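PDB 2I7R: conserved domain protein from Streptococcus pneumoniae, which is of unknown function but belongs to the glyoxalase/bleomycin resistance protein/dioxygenase superfamily and forms a two-chain assembly. Local coordinates for residues L103-G106 with L110-D113. Numbering follows the deposited sequence.
Sequences LVQG and LVLD
Leu110 O receives the N-H of Gly106 in a bent hydrogen bond. Gly106, lacking a side chain, leaves its CA open to Leu112 CD1, 3.8 Å away. Next to it, Gln105 folds back: with CG anti to the backbone N (chi1 -174°) and a bend at chi2, its amide reaches Gly106 O, which lies almost in the amide plane, 3.2 Å from Gln105 NE2. Val111, apolar and buried, shares a face with Leu103 and Gln105; its CG1 presses on Leu103 CD2 at 3.5 Å, a tight contact between branched side chains that Val56 of the second subunit also packs against. On the other face, equally buried and apolar, Leu112 sets its CB 4.0 Å from Val104 CG2, while the two backbones exchange nearly straight bonds, Val104 N to Leu112 O at 2.8 Å and Leu112 N to Val104 O at 2.9 Å. Asp113 returns to the face of Leu103, its CB near Leu103 CG; an acid can be buried here because OD2 is hydrogen-bonded with His68 ND1 and OD1 with Leu102 N. Such cross-strand pairing is characteristic of an antiparallel beta hairpin, here the two central strands of a four-stranded mixed sheet, consistent with the βαβββ module of the glyoxalase fold.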
# COMPACT_ATOMS: atom_id res chain seq x y z
N LEU A 103 -14.26 -7.57 -3.33
CA LEU A 103 -13.71 -6.95 -2.13
C LEU A 103 -13.82 -7.86 -0.94
O LEU A 103 -14.92 -8.33 -0.62
CB LEU A 103 -14.43 -5.64 -1.86
CG LEU A 103 -13.55 -4.67 -2.62
CD1 LEU A 103 -14.30 -3.98 -3.73
CD2 LEU A 103 -12.78 -3.72 -1.67
N VAL A 104 -12.69 -8.13 -0.28
CA VAL A 104 -12.69 -9.08 0.84
C VAL A 104 -12.06 -8.47 2.10
O VAL A 104 -11.19 -7.63 2.00
CB VAL A 104 -12.03 -10.46 0.47
CG1 VAL A 104 -12.40 -10.84 -0.95
CG2 VAL A 104 -10.55 -10.42 0.60
N GLN A 105 -12.54 -8.89 3.27
CA GLN A 105 -12.01 -8.39 4.51
C GLN A 105 -10.74 -9.15 4.76
O GLN A 105 -10.77 -10.38 4.83
CB GLN A 105 -12.99 -8.62 5.67
CG GLN A 105 -12.55 -7.99 7.01
CD GLN A 105 -12.32 -6.48 6.87
OE1 GLN A 105 -13.25 -5.69 6.64
NE2 GLN A 105 -11.07 -6.08 7.00
N GLY A 106 -9.61 -8.45 4.84
CA GLY A 106 -8.35 -9.13 5.21
C GLY A 106 -8.13 -9.02 6.71
O GLY A 106 -8.95 -8.38 7.40
N LEU A 110 -7.22 -4.88 7.21
CA LEU A 110 -6.89 -4.75 5.76
C LEU A 110 -8.08 -5.16 4.94
O LEU A 110 -8.82 -6.04 5.37
CB LEU A 110 -5.72 -5.62 5.32
CG LEU A 110 -4.41 -5.33 6.06
CD1 LEU A 110 -3.48 -6.49 5.97
CD2 LEU A 110 -3.83 -4.06 5.52
N VAL A 111 -8.24 -4.52 3.79
CA VAL A 111 -9.26 -4.82 2.79
C VAL A 111 -8.55 -5.09 1.46
O VAL A 111 -7.65 -4.34 1.04
CB VAL A 111 -10.29 -3.63 2.61
CG1 VAL A 111 -11.27 -3.90 1.44
CG2 VAL A 111 -11.04 -3.26 3.97
N LEU A 112 -8.94 -6.16 0.80
CA LEU A 112 -8.26 -6.56 -0.43
C LEU A 112 -9.28 -6.55 -1.55
O LEU A 112 -10.45 -6.91 -1.34
CB LEU A 112 -7.59 -7.94 -0.30
CG LEU A 112 -6.30 -7.93 0.57
CD1 LEU A 112 -6.64 -7.95 2.04
CD2 LEU A 112 -5.36 -9.11 0.23
N ASP A 113 -8.83 -6.13 -2.73
CA ASP A 113 -9.65 -6.23 -3.95
C ASP A 113 -8.93 -7.13 -4.94
O ASP A 113 -7.80 -6.85 -5.32
CB ASP A 113 -9.88 -4.84 -4.54
CG ASP A 113 -10.63 -4.86 -5.87
OD1 ASP A 113 -11.45 -5.77 -6.08
OD2 ASP A 113 -10.39 -3.97 -6.69